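Local coordinates for putative tetR family transcription regulator (Shewanella loihica, PDB 3PPB), which probably binds DNA through a helix-turn-helix motif and regulates transcription as a member of the TetR family, at residues 29-32 with 33-36; 120-123 with 124-128; 132-135 with 136-140. All blocks are in the same frame, centred on the assembly; numbering follows the deposited sequence. Where two conformers were deposited one is given.

How the interactions relate
All three contacts are local: interaction 1 caps the start of helix 32-39 in the predicted DNA-binding motif, while interactions 2 and 3 join successive turns within helices 118-128 and 130-141, consecutive in the helical body, their centres about 16 Å apart. In interaction 1 two hydroxyls meet beside a buried Thr30, whose methyl packs on the buried Ile35. Interaction 2 rests mostly on the backbone, as the helix widens at its end, with Ala124 buried and Gln123, His126 and Gly127 exposed. Interaction 3 adds charged and amide contacts through the exposed Arg137 and Gln138, with Ala133 and Ile136 buried. Interactions 1 and 3 sit on opposite sides of the chain's centre, about 41 Å apart between centres.

Interaction 1. Residues 29-32 with 33-36; sequences GTST and ATIA
The hydroxyls of Ser31 and Thr34 meet in a hydrogen bond of 3.0 Å between Ser31 OG and Thr34 OG1. Ser31 is the N-cap residue of helix 32-39. Its OG stands between the backbone N and the carbonyl carbon (chi1 81°), which turns it over the first turn of the helix toward Thr34. A water reinforces the link: it accepts from Ser31 N and lies 2.9 Å from Thr34 OG1, with only a weak bond to Gly29 O. Thr34 OG1 thus has both the serine hydroxyl and the water as partners.

Backbone bonds follow at once. Ile35 N reaches Ser31 O at 3.1 Å, and Ala36 N reaches Thr32 O at 2.9 Å. Packing lies beyond. Thr30 places CG2 anti to its backbone N, and this methyl touches Ile35 CG1 at 3.5 Å and Ile35 CD1 at 3.8 Å, the two side chains crossing at about a right angle. Thr30 OG1 is turned to another partner and bonds to Gly26 O. Ile35 CG1 also lies against Ser31 O, so the isoleucine fills the angle between the loop and the helix. Its side chain further touches Leu21 and Phe22 of helix 10-24, Leu46 of helix 43-49 and Leu56 of helix 53-74. With an alanine here, everything beyond CB is lost, which would probably leave the Thr30 methyl without its apolar neighbour and open a gap toward Leu21 and Leu46.

A serine N-cap starting the first helix of a predicted helix-turn-helix, with an isoleucine facing the small hydrophobic core, fits the three-helix DNA-binding domain of TetR regulators.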
ATOM      1  N   GLY A  29      -1.147  12.356  14.804  1.00 51.72           N
ATOM      2  CA  GLY A  29      -1.860  12.012  16.032  1.00 51.88           C
ATOM      3  C   GLY A  29      -0.933  11.905  17.232  1.00 55.09           C
ATOM      4  O   GLY A  29      -1.391  11.782  18.375  1.00 56.45           O
ATOM      5  N   THR A  30       0.383  11.959  16.981  1.00 49.45           N
ATOM      6  CA  THR A  30       1.419  11.853  18.008  1.00 49.90           C
ATOM      7  C   THR A  30       2.151  13.178  18.192  1.00 52.72           C
ATOM      8  O   THR A  30       2.670  13.726  17.225  1.00 51.13           O
ATOM      9  CB  THR A  30       2.414  10.746  17.619  1.00 59.21           C
ATOM     10  OG1 THR A  30       1.716   9.509  17.545  1.00 59.75           O
ATOM     11  CG2 THR A  30       3.583  10.620  18.589  1.00 58.28           C
ATOM     12  N   SER A  31       2.236  13.664  19.433  1.00 50.88           N
ATOM     13  CA  SER A  31       2.979  14.880  19.705  1.00 51.65           C
ATOM     14  C   SER A  31       4.403  14.521  20.142  1.00 54.09           C
ATOM     15  O   SER A  31       4.619  13.440  20.707  1.00 51.22           O
ATOM     16  CB  SER A  31       2.273  15.719  20.774  1.00 57.18           C
ATOM     17  OG  SER A  31       2.542  15.251  22.086  1.00 66.54           O
ATOM     18  N   THR A  32       5.358  15.449  19.931  1.00 51.54           N
ATOM     19  CA  THR A  32       6.754  15.314  20.363  1.00 50.20           C
ATOM     20  C   THR A  32       6.833  15.192  21.898  1.00 52.38           C
ATOM     21  O   THR A  32       7.737  14.511  22.395  1.00 51.91           O
ATOM     22  CB  THR A  32       7.595  16.489  19.859  1.00 55.00           C
ATOM     23  OG1 THR A  32       6.820  17.667  19.950  1.00 55.60           O
ATOM     24  CG2 THR A  32       8.048  16.319  18.419  1.00 50.85           C
ATOM     25  N   ALA A  33       5.881  15.835  22.640  1.00 47.65           N
ATOM     26  CA  ALA A  33       5.802  15.785  24.116  1.00 47.46           C
ATOM     27  C   ALA A  33       5.524  14.355  24.567  1.00 50.16           C
ATOM     28  O   ALA A  33       6.229  13.839  25.439  1.00 50.71           O
ATOM     29  CB  ALA A  33       4.721  16.732  24.641  1.00 48.82           C
ATOM     30  N   THR A  34       4.550  13.691  23.913  1.00 45.24           N
ATOM     31  CA  THR A  34       4.218  12.289  24.171  1.00 44.77           C
ATOM     32  C   THR A  34       5.434  11.407  23.890  1.00 48.26           C
ATOM     33  O   THR A  34       5.755  10.575  24.729  1.00 50.65           O
ATOM     34  CB  THR A  34       3.017  11.847  23.340  1.00 48.18           C
ATOM     35  OG1 THR A  34       1.911  12.697  23.606  1.00 48.05           O
ATOM     36  CG2 THR A  34       2.623  10.406  23.612  1.00 47.69           C
ATOM     37  N   ILE A  35       6.130  11.609  22.755  1.00 43.14           N
ATOM     38  CA  ILE A  35       7.313  10.813  22.384  1.00 41.82           C
ATOM     39  C   ILE A  35       8.377  10.939  23.464  1.00 48.60           C
ATOM     40  O   ILE A  35       8.855   9.914  23.952  1.00 48.87           O
ATOM     41  CB  ILE A  35       7.910  11.176  20.995  1.00 42.90           C
ATOM     42  CG1 ILE A  35       6.871  10.999  19.850  1.00 41.58           C
ATOM     43  CG2 ILE A  35       9.188  10.351  20.731  1.00 41.93           C
ATOM     44  CD1 ILE A  35       7.308  11.569  18.419  1.00 37.65           C
ATOM     45  N   ALA A  36       8.736  12.193  23.830  1.00 47.49           N
ATOM     46  CA  ALA A  36       9.753  12.501  24.837  1.00 49.65           C
ATOM     47  C   ALA A  36       9.432  11.833  26.168  1.00 56.79           C
ATOM     48  O   ALA A  36      10.294  11.128  26.703  1.00 59.11           O
ATOM     49  CB  ALA A  36       9.882  14.007  25.021  1.00 51.57           C
TER
HETATM   50  O   HOH W   1       0.599  11.791  21.202  1.00 42.56           O

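Interaction 2. Residues 120-123 with 124-128; sequences VRDQ and AMHGI
Asp122 and His126, one turn apart on helix 118-128, run alongside each other in the same direction. Followed outward, the histidine begins with CB, 3.6 Å from Asp122 O. CG, anti to the carbonyl carbon (chi1 -51°), is 3.7 Å from Asp122 O, and this torsion swings the ring back over the preceding turn. ND1 then lies 3.3 Å from Asp122 O, approached obliquely to the ring, and CE1 comes within 4.2 Å of Asp122 OD1. Carboxylate and ring planes are 40° apart, and Asp122 OD1 and His126 ND1 do not touch. Met125, a selenomethionine in this crystal, lays its CB over one face of the ring, and its CE ends 4.2 Å from Asp122 OD1. Beyond the helix, His126 and Met125 both touch Glu151 of helix 150-170.

The backbone beneath is regular as far as His126 N, which bonds to Asp122 O at 2.8 Å and nearly straight. After that the turn opens. Gln123 O takes Ile128 N at 3.1 Å, five residues on, while its bond from Gly127 N is weak and bent to 128°. At Gly127 a side chain would run into Gln123 O, which the missing CB avoids. An i to i+5 bond with a weakened i to i+4 partner is the signature of a pi-type turn, here closing helix 118-128.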
ATOM      1  N   VAL A 120      12.863  11.311   0.367  1.00 43.08           N
ATOM      2  CA  VAL A 120      13.247  10.300   1.367  1.00 41.91           C
ATOM      3  C   VAL A 120      12.811   8.904   0.879  1.00 41.55           C
ATOM      4  O   VAL A 120      13.576   7.954   1.030  1.00 41.15           O
ATOM      5  CB  VAL A 120      12.698  10.647   2.773  1.00 45.61           C
ATOM      6  CG1 VAL A 120      12.945   9.526   3.781  1.00 45.04           C
ATOM      7  CG2 VAL A 120      13.312  11.947   3.274  1.00 46.15           C
ATOM      8  N   ARG A 121      11.615   8.797   0.266  1.00 35.46           N
ATOM      9  CA  ARG A 121      11.124   7.543  -0.303  1.00 35.61           C
ATOM     10  C   ARG A 121      12.054   7.098  -1.443  1.00 42.17           C
ATOM     11  O   ARG A 121      12.300   5.896  -1.588  1.00 41.18           O
ATOM     12  CB  ARG A 121       9.671   7.672  -0.793  1.00 36.32           C
ATOM     13  CG  ARG A 121       8.643   7.754   0.348  1.00 44.56           C
ATOM     14  CD  ARG A 121       7.206   7.550  -0.105  1.00 46.90           C
ATOM     15  NE  ARG A 121       6.668   8.676  -0.882  1.00 60.26           N
ATOM     16  CZ  ARG A 121       6.409   8.638  -2.191  1.00 69.49           C
ATOM     17  NH1 ARG A 121       6.646   7.535  -2.894  1.00 58.44           N
ATOM     18  NH2 ARG A 121       5.920   9.707  -2.808  1.00 44.92           N
ATOM     19  N   ASP A 122      12.629   8.085  -2.197  1.00 41.13           N
ATOM     20  CA  ASP A 122      13.580   7.853  -3.290  1.00 41.63           C
ATOM     21  C   ASP A 122      14.901   7.312  -2.755  1.00 43.52           C
ATOM     22  O   ASP A 122      15.474   6.415  -3.379  1.00 42.40           O
ATOM     23  CB  ASP A 122      13.827   9.150  -4.100  1.00 44.95           C
ATOM     24  CG  ASP A 122      12.680   9.586  -4.998  1.00 55.75           C
ATOM     25  OD1 ASP A 122      11.788   8.747  -5.282  1.00 54.39           O
ATOM     26  OD2 ASP A 122      12.686  10.759  -5.436  1.00 66.92           O
ATOM     27  N   GLN A 123      15.383   7.864  -1.610  1.00 41.26           N
ATOM     28  CA  GLN A 123      16.635   7.422  -0.986  0.50 41.94           C
ATOM     29  C   GLN A 123      16.500   5.956  -0.555  1.00 44.43           C
ATOM     30  O   GLN A 123      17.442   5.187  -0.732  1.00 45.07           O
ATOM     31  CB  GLN A 123      17.034   8.336   0.199  0.50 44.09           C
ATOM     32  CG  GLN A 123      18.256   7.883   1.036  0.50 56.83           C
ATOM     33  CD  GLN A 123      19.527   7.571   0.265  0.50 69.30           C
ATOM     34  OE1 GLN A 123      19.910   8.268  -0.681  0.50 67.19           O
ATOM     35  NE2 GLN A 123      20.242   6.538   0.694  0.50 54.51           N
ATOM     36  N   ALA A 124      15.332   5.569  -0.033  1.00 37.68           N
ATOM     37  CA  ALA A 124      15.083   4.192   0.367  1.00 36.42           C
ATOM     38  C   ALA A 124      15.024   3.264  -0.871  1.00 41.41           C
ATOM     39  O   ALA A 124      15.610   2.182  -0.851  1.00 38.81           O
ATOM     40  CB  ALA A 124      13.788   4.108   1.153  1.00 35.82           C
HETATM   41  N   MSE A 125      14.341   3.712  -1.940  1.00 41.28           N
HETATM   42  CA  MSE A 125      14.119   2.960  -3.172  1.00 43.64           C
HETATM   43  C   MSE A 125      15.400   2.743  -3.987  1.00 47.20           C
HETATM   44  O   MSE A 125      15.713   1.597  -4.327  1.00 45.30           O
HETATM   45  CB  MSE A 125      13.081   3.691  -4.039  1.00 47.56           C
HETATM   46  CG  MSE A 125      12.438   2.819  -5.119  1.00 56.96           C
HETATM   47 SE   MSE A 125      11.419   3.890  -6.443  0.75 68.20          SE
HETATM   48  CE  MSE A 125      10.193   4.906  -5.202  1.00 65.09           C
ATOM     49  N   HIS A 126      16.117   3.826  -4.320  1.00 44.97           N
ATOM     50  CA  HIS A 126      17.303   3.745  -5.181  1.00 45.78           C
ATOM     51  C   HIS A 126      18.607   3.629  -4.398  1.00 46.73           C
ATOM     52  O   HIS A 126      19.615   3.204  -4.976  1.00 47.27           O
ATOM     53  CB  HIS A 126      17.349   4.956  -6.133  1.00 48.64           C
ATOM     54  CG  HIS A 126      16.057   5.165  -6.864  1.00 52.84           C
ATOM     55  ND1 HIS A 126      15.323   6.330  -6.710  1.00 55.60           N
ATOM     56  CD2 HIS A 126      15.361   4.311  -7.654  1.00 54.86           C
ATOM     57  CE1 HIS A 126      14.232   6.163  -7.445  1.00 55.03           C
ATOM     58  NE2 HIS A 126      14.204   4.958  -8.017  1.00 54.72           N
ATOM     59  N   GLY A 127      18.589   3.978  -3.111  1.00 40.39           N
ATOM     60  CA  GLY A 127      19.797   3.913  -2.297  1.00 40.82           C
ATOM     61  C   GLY A 127      19.866   2.628  -1.511  1.00 44.52           C
ATOM     62  O   GLY A 127      20.589   1.695  -1.886  1.00 46.59           O
ATOM     63  N   ILE A 128      19.047   2.548  -0.461  1.00 37.76           N
ATOM     64  CA  ILE A 128      18.960   1.399   0.438  1.00 35.73           C
ATOM     65  C   ILE A 128      18.557   0.121  -0.329  1.00 39.62           C
ATOM     66  O   ILE A 128      19.149  -0.934  -0.107  1.00 39.78           O
ATOM     67  CB  ILE A 128      17.989   1.720   1.617  1.00 36.71           C
ATOM     68  CG1 ILE A 128      18.565   2.892   2.470  1.00 37.24           C
ATOM     69  CG2 ILE A 128      17.757   0.470   2.479  1.00 36.01           C
ATOM     70  CD1 ILE A 128      17.633   3.468   3.600  1.00 36.72           C
TER

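Interaction 3. Residues 132-135 with 136-140; sequences IAEL and IRQGQ
Glu134 reaches forward along helix 130-141 with a carboxylate whose two oxygens go to different partners, Arg137 and Gln138. Its chain leaves with CG anti to the backbone N (chi1 -176°) and then bends, bringing the carboxylate over the next turn. OE1 sits at the edge of the guanidinium, near its plane, in a long, weak salt bridge to Arg137 NE (3.4 Å), made by one of two arginine conformers and so not certain; the side chains cross at about a right angle, their planes 43° apart. OE2 offers its anti lone pair to Gln138 NE2 at 3.1 Å, the bond nearly straight and the oxygen in the plane of the amide. The bond from Gln138 is the firmer; where the arginine also takes OE1, carboxylate rotation would probably be restricted.

In the same conformer, Ala133 CB lies over one face of the guanidinium, 3.7 Å from Arg137 NH2. Round the helix, Ile132 CG2 meets Ile136 CD1 at 4.0 Å, with Ile136 packing on to Ile150 and Met153 of helix 150-170. The result is an amphipathic alpha-helix: polar i to i+3 and i to i+4 pairs outside, an apolar flank toward the TetR-like helical body.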
ATOM      1  N   ILE A 132      17.726  -4.047  -5.769  1.00 34.97           N
ATOM      2  CA  ILE A 132      16.517  -4.615  -6.388  1.00 33.13           C
ATOM      3  C   ILE A 132      16.504  -4.283  -7.874  1.00 34.77           C
ATOM      4  O   ILE A 132      16.319  -5.201  -8.681  1.00 33.84           O
ATOM      5  CB  ILE A 132      15.196  -4.198  -5.688  1.00 35.08           C
ATOM      6  CG1 ILE A 132      15.118  -4.823  -4.272  1.00 36.23           C
ATOM      7  CG2 ILE A 132      13.977  -4.620  -6.527  1.00 32.24           C
ATOM      8  CD1 ILE A 132      13.915  -4.318  -3.397  1.00 45.47           C
ATOM      9  N   ALA A 133      16.722  -3.010  -8.241  1.00 30.25           N
ATOM     10  CA  ALA A 133      16.785  -2.592  -9.645  1.00 31.27           C
ATOM     11  C   ALA A 133      17.958  -3.295 -10.364  1.00 36.50           C
ATOM     12  O   ALA A 133      17.829  -3.611 -11.537  1.00 36.01           O
ATOM     13  CB  ALA A 133      16.940  -1.073  -9.747  1.00 32.34           C
ATOM     14  N   GLU A 134      19.082  -3.561  -9.651  1.00 33.09           N
ATOM     15  CA  GLU A 134      20.219  -4.242 -10.260  1.00 34.70           C
ATOM     16  C   GLU A 134      19.856  -5.694 -10.604  1.00 38.79           C
ATOM     17  O   GLU A 134      20.209  -6.168 -11.688  1.00 38.46           O
ATOM     18  CB  GLU A 134      21.462  -4.169  -9.372  1.00 37.05           C
ATOM     19  CG  GLU A 134      22.725  -4.782  -9.988  1.00 56.37           C
ATOM     20  CD  GLU A 134      23.084  -4.435 -11.427  1.00 88.21           C
ATOM     21  OE1 GLU A 134      22.904  -3.261 -11.835  1.00 83.31           O
ATOM     22  OE2 GLU A 134      23.580  -5.340 -12.139  1.00 85.78           O
ATOM     23  N   LEU A 135      19.099  -6.368  -9.722  1.00 34.07           N
ATOM     24  CA  LEU A 135      18.647  -7.734  -9.995  1.00 32.97           C
ATOM     25  C   LEU A 135      17.658  -7.763 -11.154  1.00 32.89           C
ATOM     26  O   LEU A 135      17.736  -8.676 -11.982  1.00 29.64           O
ATOM     27  CB  LEU A 135      18.043  -8.388  -8.759  1.00 33.22           C
ATOM     28  CG  LEU A 135      19.071  -8.757  -7.676  1.00 41.06           C
ATOM     29  CD1 LEU A 135      18.372  -9.134  -6.402  1.00 40.25           C
ATOM     30  CD2 LEU A 135      20.007  -9.878  -8.142  1.00 45.18           C
ATOM     31  N   ILE A 136      16.759  -6.756 -11.252  1.00 29.42           N
ATOM     32  CA  ILE A 136      15.821  -6.666 -12.379  1.00 29.76           C
ATOM     33  C   ILE A 136      16.625  -6.492 -13.689  1.00 35.00           C
ATOM     34  O   ILE A 136      16.338  -7.209 -14.656  1.00 35.08           O
ATOM     35  CB  ILE A 136      14.749  -5.556 -12.202  1.00 32.31           C
ATOM     36  CG1 ILE A 136      13.894  -5.796 -10.933  1.00 31.83           C
ATOM     37  CG2 ILE A 136      13.881  -5.430 -13.460  1.00 31.49           C
ATOM     38  CD1 ILE A 136      13.110  -4.530 -10.452  1.00 37.12           C
ATOM     39  N   ARG A 137      17.633  -5.575 -13.708  1.00 32.65           N
ATOM     40  CA  ARG A 137      18.497  -5.332 -14.876  0.50 33.44           C
ATOM     41  C   ARG A 137      19.192  -6.625 -15.302  1.00 38.37           C
ATOM     42  O   ARG A 137      19.261  -6.924 -16.499  1.00 38.58           O
ATOM     43  CB  ARG A 137      19.538  -4.236 -14.585  0.50 34.50           C
ATOM     44  CG  ARG A 137      18.979  -2.825 -14.643  0.50 43.66           C
ATOM     45  CD  ARG A 137      20.078  -1.777 -14.578  0.50 52.90           C
ATOM     46  NE  ARG A 137      20.373  -1.362 -13.205  0.50 57.78           N
ATOM     47  CZ  ARG A 137      19.811  -0.322 -12.593  0.50 68.44           C
ATOM     48  NH1 ARG A 137      18.921   0.431 -13.230  0.50 55.97           N
ATOM     49  NH2 ARG A 137      20.138  -0.025 -11.344  0.50 50.88           N
ATOM     50  N   GLN A 138      19.673  -7.421 -14.323  1.00 34.70           N
ATOM     51  CA  GLN A 138      20.329  -8.706 -14.608  1.00 35.26           C
ATOM     52  C   GLN A 138      19.341  -9.715 -15.210  1.00 38.56           C
ATOM     53  O   GLN A 138      19.677 -10.400 -16.169  1.00 40.13           O
ATOM     54  CB  GLN A 138      20.977  -9.277 -13.359  1.00 37.05           C
ATOM     55  CG  GLN A 138      22.281  -8.583 -12.983  1.00 51.66           C
ATOM     56  CD  GLN A 138      22.839  -9.092 -11.683  1.00 68.81           C
ATOM     57  OE1 GLN A 138      22.741 -10.278 -11.355  1.00 63.88           O
ATOM     58  NE2 GLN A 138      23.462  -8.206 -10.924  1.00 62.10           N
ATOM     59  N   GLY A 139      18.121  -9.749 -14.694  1.00 33.91           N
ATOM     60  CA  GLY A 139      17.066 -10.619 -15.206  1.00 32.87           C
ATOM     61  C   GLY A 139      16.597 -10.244 -16.592  1.00 35.69           C
ATOM     62  O   GLY A 139      16.181 -11.115 -17.359  1.00 35.61           O
ATOM     63  N   GLN A 140      16.648  -8.942 -16.917  1.00 30.93           N
ATOM     64  CA  GLN A 140      16.250  -8.456 -18.231  1.00 31.62           C
ATOM     65  C   GLN A 140      17.325  -8.840 -19.252  1.00 38.05           C
ATOM     66  O   GLN A 140      16.988  -9.280 -20.350  1.00 36.54           O
ATOM     67  CB  GLN A 140      16.011  -6.934 -18.201  1.00 32.22           C
ATOM     68  CG  GLN A 140      14.712  -6.555 -17.503  1.00 34.82           C
ATOM     69  CD  GLN A 140      14.499  -5.054 -17.365  1.00 42.43           C
ATOM     70  OE1 GLN A 140      15.448  -4.257 -17.316  1.00 38.60           O
ATOM     71  NE2 GLN A 140      13.237  -4.635 -17.271  1.00 36.36           N
TER